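Local coordinates for protein putative aspartyl-tRNA synthetase (Leishmania major, PDB 6OD8) that probably attaches L-aspartate to its cognate tRNA(Asp) at the expense of ATP, as a class II aminoacyl-tRNA synthetase, at residues 391-394 with 400-403; 373-378 with 384-389; 329-334 with 471-476. All coordinates share one frame; numbering follows the deposited sequence.

Interaction 1: 391-394 with 400-403; sequences RVHN and LRIN. With EDO (1,2-ethanediol), chain E; EDO (1,2-ethanediol), chain H.
R391 and R401 face each other as an antiparallel hydrogen-bonded pair. R391 N gives its hydrogen to R401 O at 3.0 Å, and R401 N returns a bond to R391 O at 2.9 Å. The side chain of R391 then leads off from its partner: its extended chain carries the guanidinium to a 1,2-ethanediol (chain E), probably from the crystallisation liquor, whose O2 sits at the guanidinium edge, 2.8 Å from NH1. V392, on the other face of the sheet, packs its CG1 loosely at 4.2 Å from the backbone N of L400; two branched aliphatic residues suit this buried side, where helix 427-441 lies on L400. At H393 the chain leaves the strand. CG lies anti to the backbone N (chi1 -178°), and the imidazole runs beside the R401 guanidinium, their planes 27° apart. H393 CB lies over a face of that guanidinium, 3.7 Å from R401 NH2, while the polar end of R401 is engaged by salt bridges to E332 and D329. N394 ND2 fixes the imidazole's rotation with a nearly straight, in-plane bond of 3.0 Å to H393 ND1. A short loop links the two strands, and the pairing is that of a beta hairpin next to the outer strand, 376-377, of the synthetase domain's large mixed sheet.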
loop_
_atom_site.group_PDB
_atom_site.type_symbol
_atom_site.label_atom_id
_atom_site.label_comp_id
_atom_site.label_asym_id
_atom_site.label_seq_id
_atom_site.Cartn_x
_atom_site.Cartn_y
_atom_site.Cartn_z
ATOM N N ARG A 391 -13.435 -25.434 17.709
ATOM C CA ARG A 391 -12.110 -25.315 18.290
ATOM C C ARG A 391 -11.671 -23.864 18.211
ATOM O O ARG A 391 -12.064 -23.134 17.298
ATOM C CB ARG A 391 -11.063 -26.147 17.533
ATOM C CG ARG A 391 -11.114 -27.626 17.776
ATOM C CD ARG A 391 -10.046 -28.306 16.923
ATOM N NE ARG A 391 -9.893 -29.719 17.275
ATOM C CZ ARG A 391 -10.617 -30.701 16.750
ATOM N NH1 ARG A 391 -11.554 -30.423 15.845
ATOM N NH2 ARG A 391 -10.408 -31.960 17.141
ATOM N N VAL A 392 -10.830 -23.462 19.155
ATOM C CA VAL A 392 -10.031 -22.254 18.968
ATOM C C VAL A 392 -8.573 -22.681 18.972
ATOM O O VAL A 392 -8.222 -23.715 19.545
ATOM C CB VAL A 392 -10.306 -21.185 20.054
ATOM C CG1 VAL A 392 -11.789 -20.834 20.090
ATOM C CG2 VAL A 392 -9.815 -21.647 21.406
ATOM N N HIS A 393 -7.723 -21.917 18.284
ATOM C CA HIS A 393 -6.301 -22.232 18.348
ATOM C C HIS A 393 -5.771 -22.084 19.776
ATOM O O HIS A 393 -5.048 -22.959 20.270
ATOM C CB HIS A 393 -5.493 -21.366 17.380
ATOM C CG HIS A 393 -4.030 -21.701 17.388
ATOM N ND1 HIS A 393 -3.107 -20.979 18.113
ATOM C CD2 HIS A 393 -3.353 -22.747 16.855
ATOM C CE1 HIS A 393 -1.914 -21.533 17.979
ATOM N NE2 HIS A 393 -2.038 -22.611 17.226
ATOM N N ASN A 394 -6.126 -20.992 20.463
ATOM C CA ASN A 394 -5.457 -20.672 21.725
ATOM C C ASN A 394 -6.352 -19.802 22.596
ATOM O O ASN A 394 -7.315 -19.195 22.122
ATOM C CB ASN A 394 -4.097 -19.971 21.496
ATOM C CG ASN A 394 -4.233 -18.585 20.871
ATOM O OD1 ASN A 394 -4.642 -17.618 21.531
ATOM N ND2 ASN A 394 -3.857 -18.472 19.603
ATOM N N LEU A 400 -13.036 -18.707 16.723
ATOM C CA LEU A 400 -13.793 -19.941 16.495
ATOM C C LEU A 400 -13.557 -20.542 15.106
ATOM O O LEU A 400 -13.629 -19.846 14.091
ATOM C CB LEU A 400 -15.284 -19.656 16.679
ATOM C CG LEU A 400 -16.234 -20.835 16.581
ATOM C CD1 LEU A 400 -16.009 -21.648 17.836
ATOM C CD2 LEU A 400 -17.665 -20.310 16.512
ATOM N N ARG A 401 -13.320 -21.855 15.074
ATOM C CA ARG A 401 -13.186 -22.647 13.855
ATOM C C ARG A 401 -14.214 -23.763 13.934
ATOM O O ARG A 401 -14.311 -24.419 14.971
ATOM C CB ARG A 401 -11.787 -23.268 13.734
ATOM C CG ARG A 401 -10.634 -22.296 13.798
ATOM C CD ARG A 401 -9.305 -23.025 13.632
ATOM N NE ARG A 401 -8.164 -22.111 13.730
ATOM C CZ ARG A 401 -6.896 -22.488 13.599
ATOM N NH1 ARG A 401 -6.606 -23.764 13.352
ATOM N NH2 ARG A 401 -5.919 -21.591 13.720
ATOM N N ILE A 402 -14.997 -23.956 12.867
ATOM C CA ILE A 402 -15.949 -25.061 12.767
ATOM C C ILE A 402 -15.694 -25.743 11.433
ATOM O O ILE A 402 -15.612 -25.077 10.396
ATOM C CB ILE A 402 -17.422 -24.605 12.872
ATOM C CG1 ILE A 402 -17.658 -23.812 14.161
ATOM C CG2 ILE A 402 -18.383 -25.821 12.840
ATOM C CD1 ILE A 402 -19.074 -23.268 14.287
ATOM N N ASN A 403 -15.534 -27.058 11.472
ATOM C CA ASN A 403 -15.435 -27.833 10.244
ATOM C C ASN A 403 -16.681 -27.624 9.386
ATOM O O ASN A 403 -17.804 -27.536 9.899
ATOM C CB ASN A 403 -15.263 -29.312 10.596
ATOM C CG ASN A 403 -15.357 -30.194 9.395
ATOM O OD1 ASN A 403 -16.432 -30.684 9.051
ATOM N ND2 ASN A 403 -14.237 -30.401 8.733
HETATM C C1 EDO E . -12.093 -27.261 12.419
HETATM O O1 EDO E . -10.880 -26.506 12.428
HETATM C C2 EDO E . -12.855 -27.034 13.724
HETATM O O2 EDO E . -12.444 -27.974 14.723
HETATM C C1 EDO H . -4.893 -17.217 16.254
HETATM O O1 EDO H . -4.148 -16.526 17.271
HETATM C C2 EDO H . -4.119 -18.408 15.709
HETATM O O2 EDO H . -2.742 -18.055 15.543
#

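Interaction 2: 373-378 with 384-389; sequences LGVGVI and PTDKFQ. With EDO (1,2-ethanediol), chain E.
The backbones of 373-378 and 384-389 come together at G374 and G376, whose CA atoms lie nearest those of D386 and P384 respectively. G374 ends helix 367-373 in a Schellman motif with positive phi (65°), and its carbonyl turns to the second segment. T385 N reaches G374 O at 2.9 Å in the carbonyl plane, though with a bent N-H angle of 133°; D386 N joins at 3.0 Å from above that plane, so two successive amides grip one oxygen. P384 CA makes a CH...O contact with the same atom. Glycine suits both places: G374 takes up positive phi, and with no side chain each lets the second segment approach closely. At G376 the bare backbone lets P384 CB settle 3.4 Å from G376 N.

The side chain of D386 serves both segments and the helix beyond. With CG anti to the backbone N (chi1 171°), CB rests 3.2 Å from L373 O and the carboxylate is carried on to R440, which forms a salt bridge with OD1, and to Y441 and A390 N, which bond to OD2. OD1 also accepts F388 N at 3.1 Å, met from above the carboxylate plane. Q389 curls its side chain back, and NE2 bonds both P384 O and D386 O, the latter at 3.0 Å; Q389 N shares D386 O. A short acidic residue and a long amide are thus well matched to closing the bend. The result is an Asx turn superposed on a type I beta turn, D386 to Q389, packed against a Schellman-terminated helix.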
loop_
_atom_site.group_PDB
_atom_site.type_symbol
_atom_site.label_atom_id
_atom_site.label_comp_id
_atom_site.label_asym_id
_atom_site.label_seq_id
_atom_site.Cartn_x
_atom_site.Cartn_y
_atom_site.Cartn_z
ATOM N N LEU A 373 -19.368 -24.925 26.373
ATOM C CA LEU A 373 -19.696 -25.762 25.230
ATOM C C LEU A 373 -18.652 -26.829 24.958
ATOM O O LEU A 373 -18.847 -27.636 24.049
ATOM C CB LEU A 373 -19.885 -24.913 23.964
ATOM C CG LEU A 373 -20.982 -23.850 24.019
ATOM C CD1 LEU A 373 -20.925 -23.023 22.739
ATOM C CD2 LEU A 373 -22.337 -24.485 24.184
ATOM N N GLY A 374 -17.560 -26.865 25.715
ATOM C CA GLY A 374 -16.526 -27.842 25.404
ATOM C C GLY A 374 -15.869 -27.619 24.058
ATOM O O GLY A 374 -15.573 -28.586 23.349
ATOM N N VAL A 375 -15.642 -26.355 23.685
ATOM C CA VAL A 375 -14.856 -26.028 22.501
ATOM C C VAL A 375 -13.420 -26.488 22.717
ATOM O O VAL A 375 -12.854 -26.322 23.808
ATOM C CB VAL A 375 -14.938 -24.513 22.237
ATOM C CG1 VAL A 375 -13.953 -24.059 21.171
ATOM C CG2 VAL A 375 -16.366 -24.125 21.847
ATOM N N GLY A 376 -12.824 -27.082 21.686
ATOM C CA GLY A 376 -11.453 -27.545 21.804
ATOM C C GLY A 376 -10.468 -26.389 21.765
ATOM O O GLY A 376 -10.799 -25.287 21.362
ATOM N N VAL A 377 -9.247 -26.639 22.238
ATOM C CA VAL A 377 -8.170 -25.645 22.235
ATOM C C VAL A 377 -6.927 -26.313 21.660
ATOM O O VAL A 377 -6.301 -27.139 22.330
ATOM C CB VAL A 377 -7.879 -25.077 23.629
ATOM C CG1 VAL A 377 -6.849 -23.949 23.530
ATOM C CG2 VAL A 377 -9.157 -24.599 24.321
ATOM N N ILE A 378 -6.551 -25.926 20.437
ATOM C CA ILE A 378 -5.518 -26.646 19.687
ATOM C C ILE A 378 -4.172 -26.583 20.403
ATOM O O ILE A 378 -3.489 -27.602 20.569
ATOM C CB ILE A 378 -5.423 -26.090 18.255
ATOM C CG1 ILE A 378 -6.750 -26.331 17.532
ATOM C CG2 ILE A 378 -4.215 -26.684 17.513
ATOM C CD1 ILE A 378 -6.941 -25.587 16.246
ATOM N N PRO A 384 -12.341 -31.216 21.405
ATOM C CA PRO A 384 -13.672 -30.678 21.698
ATOM C C PRO A 384 -14.641 -31.784 22.049
ATOM O O PRO A 384 -14.562 -32.892 21.510
ATOM C CB PRO A 384 -14.079 -29.967 20.400
ATOM C CG PRO A 384 -13.283 -30.632 19.317
ATOM C CD PRO A 384 -12.019 -31.167 19.965
ATOM N N THR A 385 -15.525 -31.485 23.000
ATOM C CA THR A 385 -16.736 -32.262 23.195
ATOM C C THR A 385 -17.969 -31.528 22.691
ATOM O O THR A 385 -19.060 -32.091 22.739
ATOM C CB THR A 385 -16.930 -32.631 24.679
ATOM O OG1 THR A 385 -17.159 -31.448 25.455
ATOM C CG2 THR A 385 -15.706 -33.363 25.210
ATOM N N ASP A 386 -17.816 -30.279 22.246
ATOM C CA ASP A 386 -18.881 -29.549 21.570
ATOM C C ASP A 386 -19.544 -30.415 20.506
ATOM O O ASP A 386 -18.863 -31.083 19.722
ATOM C CB ASP A 386 -18.274 -28.290 20.950
ATOM C CG ASP A 386 -19.222 -27.535 20.023
ATOM O OD1 ASP A 386 -20.451 -27.613 20.156
ATOM O OD2 ASP A 386 -18.706 -26.830 19.137
ATOM N N LYS A 387 -20.882 -30.406 20.491
ATOM C CA LYS A 387 -21.611 -31.206 19.508
ATOM C C LYS A 387 -21.199 -30.862 18.081
ATOM O O LYS A 387 -21.194 -31.737 17.214
ATOM C CB LYS A 387 -23.123 -31.024 19.679
ATOM N N PHE A 388 -20.836 -29.607 17.813
ATOM C CA PHE A 388 -20.368 -29.239 16.484
ATOM C C PHE A 388 -18.847 -29.179 16.399
ATOM O O PHE A 388 -18.310 -28.734 15.384
ATOM C CB PHE A 388 -21.031 -27.925 16.056
ATOM C CG PHE A 388 -22.537 -28.026 16.038
ATOM C CD1 PHE A 388 -23.180 -28.679 14.998
ATOM C CD2 PHE A 388 -23.298 -27.536 17.088
ATOM C CE1 PHE A 388 -24.570 -28.816 14.986
ATOM C CE2 PHE A 388 -24.679 -27.668 17.087
ATOM C CZ PHE A 388 -25.319 -28.309 16.035
ATOM N N GLN A 389 -18.147 -29.667 17.422
ATOM C CA GLN A 389 -16.706 -29.932 17.343
ATOM C C GLN A 389 -15.921 -28.673 17.011
ATOM O O GLN A 389 -14.941 -28.710 16.268
ATOM C CB GLN A 389 -16.403 -31.040 16.340
ATOM C CG GLN A 389 -16.876 -32.402 16.842
ATOM C CD GLN A 389 -16.014 -32.922 17.984
ATOM O OE1 GLN A 389 -14.891 -33.367 17.763
ATOM N NE2 GLN A 389 -16.526 -32.844 19.214
HETATM C C1 EDO E . -12.093 -27.261 12.419
HETATM O O1 EDO E . -10.880 -26.506 12.428
HETATM C C2 EDO E . -12.855 -27.034 13.724
HETATM O O2 EDO E . -12.444 -27.974 14.723
#

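Interaction 3: 329-334 with 471-476; sequences DVAESL and NSYDMF. With EDO (1,2-ethanediol), chain H.
Helix 325-342 packs against the large mixed sheet around which class II synthetase catalytic domains are built, and here it meets strand 472-477 through a small, buried, mainly apolar contact. The short segments of helix and strand run almost parallel, 11° between their directions, with axes 11.2 Å apart. Of the helical residues that touch the strand, A331 is the one whose CB points toward it: this atom lies 3.4 Å from Y473 OH and 3.6 Å from M475 CE. The small methyl suits the spot, since two long side chains rise from the strand to meet it. Y473 and M475, two apart along the strand, both point to the helix, as alternation in a beta strand requires. The tyrosine ring approaches A331 obliquely, and V327 and L328 of the same helix also touch it.

M475 leaves its strand with CG anti to the carbonyl carbon (chi1 -59°), and a bend at chi3 (148°) brings CE against A331 CB and E332 CG, the latter 3.8 Å away. A flexible thioether can fit such a place without a polar partner. In this helix-on-sheet layer, M475 also touches L328 and F335 of the helix and F445 and I447 of the neighbouring strand. E332 contributes only its aliphatic stem here. Its chain stays extended beyond CG and carries the carboxylate past the methionine to its partner R401. On the helix, a 1,2-ethanediol (chain H) bonds through O2 to D329 O at 3.1 Å and to S333 OG at 3.0 Å, while the D329 carboxylate is hydrogen-bonded to Y68 of the second subunit.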
loop_
_atom_site.group_PDB
_atom_site.type_symbol
_atom_site.label_atom_id
_atom_site.label_comp_id
_atom_site.label_asym_id
_atom_site.label_seq_id
_atom_site.Cartn_x
_atom_site.Cartn_y
_atom_site.Cartn_z
ATOM N N ASP A 329 -3.437 -19.810 10.869
ATOM C CA ASP A 329 -2.846 -19.231 12.074
ATOM C C ASP A 329 -2.465 -17.766 11.849
ATOM O O ASP A 329 -2.743 -16.902 12.692
ATOM C CB ASP A 329 -1.607 -20.032 12.500
ATOM C CG ASP A 329 -1.931 -21.394 13.104
ATOM O OD1 ASP A 329 -3.110 -21.695 13.387
ATOM O OD2 ASP A 329 -0.974 -22.188 13.282
ATOM N N VAL A 330 -1.807 -17.473 10.720
ATOM C CA VAL A 330 -1.407 -16.096 10.417
ATOM C C VAL A 330 -2.631 -15.217 10.204
ATOM O O VAL A 330 -2.716 -14.111 10.737
ATOM C CB VAL A 330 -0.463 -16.068 9.197
ATOM C CG1 VAL A 330 -0.352 -14.666 8.594
ATOM C CG2 VAL A 330 0.937 -16.577 9.633
ATOM N N ALA A 331 -3.602 -15.707 9.433
ATOM C CA ALA A 331 -4.804 -14.926 9.127
ATOM C C ALA A 331 -5.573 -14.561 10.393
ATOM O O ALA A 331 -6.063 -13.435 10.526
ATOM C CB ALA A 331 -5.691 -15.720 8.163
ATOM N N GLU A 332 -5.704 -15.507 11.333
ATOM C CA GLU A 332 -6.427 -15.205 12.569
ATOM C C GLU A 332 -5.662 -14.210 13.431
ATOM O O GLU A 332 -6.265 -13.321 14.053
ATOM C CB GLU A 332 -6.682 -16.487 13.366
ATOM C CG GLU A 332 -7.754 -17.373 12.774
ATOM C CD GLU A 332 -7.878 -18.694 13.517
ATOM O OE1 GLU A 332 -6.967 -19.010 14.314
ATOM O OE2 GLU A 332 -8.880 -19.417 13.311
ATOM N N SER A 333 -4.351 -14.394 13.550
ATOM C CA SER A 333 -3.556 -13.448 14.323
ATOM C C SER A 333 -3.599 -12.069 13.678
ATOM O O SER A 333 -3.623 -11.048 14.379
ATOM C CB SER A 333 -2.107 -13.935 14.436
ATOM O OG SER A 333 -2.039 -15.179 15.114
ATOM N N LEU A 334 -3.624 -12.032 12.339
ATOM C CA LEU A 334 -3.700 -10.762 11.617
ATOM C C LEU A 334 -5.013 -10.046 11.914
ATOM O O LEU A 334 -5.035 -8.842 12.202
ATOM C CB LEU A 334 -3.555 -11.019 10.107
ATOM C CG LEU A 334 -3.970 -9.906 9.158
ATOM C CD1 LEU A 334 -2.996 -8.744 9.286
ATOM C CD2 LEU A 334 -4.007 -10.393 7.705
ATOM N N ASN A 471 -8.123 -28.342 1.218
ATOM C CA ASN A 471 -7.335 -27.730 2.277
ATOM C C ASN A 471 -7.565 -26.223 2.228
ATOM O O ASN A 471 -6.693 -25.449 1.838
ATOM C CB ASN A 471 -5.860 -28.055 2.081
ATOM C CG ASN A 471 -5.558 -29.518 2.270
ATOM O OD1 ASN A 471 -6.299 -30.219 2.955
ATOM N ND2 ASN A 471 -4.455 -29.986 1.678
ATOM N N SER A 472 -8.763 -25.812 2.649
ATOM C CA SER A 472 -9.176 -24.422 2.461
ATOM C C SER A 472 -10.167 -24.029 3.549
ATOM O O SER A 472 -10.761 -24.886 4.199
ATOM C CB SER A 472 -9.813 -24.224 1.085
ATOM O OG SER A 472 -11.048 -24.905 1.010
ATOM N N TYR A 473 -10.356 -22.721 3.728
ATOM C CA TYR A 473 -11.315 -22.230 4.715
ATOM C C TYR A 473 -11.888 -20.901 4.230
ATOM O O TYR A 473 -11.303 -20.217 3.384
ATOM C CB TYR A 473 -10.663 -22.059 6.106
ATOM C CG TYR A 473 -9.630 -20.959 6.077
ATOM C CD1 TYR A 473 -9.999 -19.619 6.256
ATOM C CD2 TYR A 473 -8.297 -21.245 5.801
ATOM C CE1 TYR A 473 -9.059 -18.588 6.167
ATOM C CE2 TYR A 473 -7.341 -20.226 5.718
ATOM C CZ TYR A 473 -7.727 -18.906 5.899
ATOM O OH TYR A 473 -6.781 -17.911 5.804
ATOM N N ASP A 474 -13.027 -20.522 4.808
ATOM C CA ASP A 474 -13.581 -19.182 4.668
ATOM C C ASP A 474 -13.677 -18.553 6.052
ATOM O O ASP A 474 -13.950 -19.244 7.036
ATOM C CB ASP A 474 -14.994 -19.193 4.058
ATOM C CG ASP A 474 -15.003 -19.150 2.536
ATOM O OD1 ASP A 474 -13.939 -19.314 1.902
ATOM O OD2 ASP A 474 -16.112 -18.964 1.979
ATOM N N MET A 475 -13.481 -17.240 6.111
ATOM C CA MET A 475 -13.772 -16.440 7.292
ATOM C C MET A 475 -15.004 -15.580 7.076
ATOM O O MET A 475 -15.226 -15.037 5.992
ATOM C CB MET A 475 -12.622 -15.498 7.660
ATOM C CG MET A 475 -11.325 -16.190 7.930
ATOM S SD MET A 475 -10.029 -14.980 8.319
ATOM C CE MET A 475 -9.038 -15.948 9.457
ATOM N N PHE A 476 -15.761 -15.395 8.153
ATOM C CA PHE A 476 -17.017 -14.668 8.117
ATOM C C PHE A 476 -17.009 -13.578 9.183
ATOM O O PHE A 476 -16.571 -13.802 10.319
ATOM C CB PHE A 476 -18.216 -15.613 8.343
ATOM C CG PHE A 476 -18.346 -16.695 7.292
ATOM C CD1 PHE A 476 -19.158 -16.503 6.182
ATOM C CD2 PHE A 476 -17.652 -17.894 7.413
ATOM C CE1 PHE A 476 -19.266 -17.480 5.200
ATOM C CE2 PHE A 476 -17.754 -18.882 6.431
ATOM C CZ PHE A 476 -18.577 -18.686 5.331
HETATM C C1 EDO H . -4.893 -17.217 16.254
HETATM O O1 EDO H . -4.148 -16.526 17.271
HETATM C C2 EDO H . -4.119 -18.408 15.709
HETATM O O2 EDO H . -2.742 -18.055 15.543
#

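In the fold
All three contacts reach the same mixed sheet. Interactions 1 and 2 follow in series, centres about 8 Å apart: V392 N lies 2.9 Å from G376 O and I378 N 2.9 Å from V392 O, so strand 376-377 adds in parallel to the hairpin's first strand as an outermost strand of the sheet. Interaction 3, closing over both in sequence, joins interaction 1 through R401, with NE 2.8 Å from E332 OE2 and NH2 2.8 Å from D329 OD1. Interactions 2 and 3 stay apart, nearest atoms about 6 Å. Ethanediol E touches interactions 1 and 2, ethanediol H 1 and 3. Y68 of the second subunit bonds D329, weakly H393, and packs on I378 at the dimer interface.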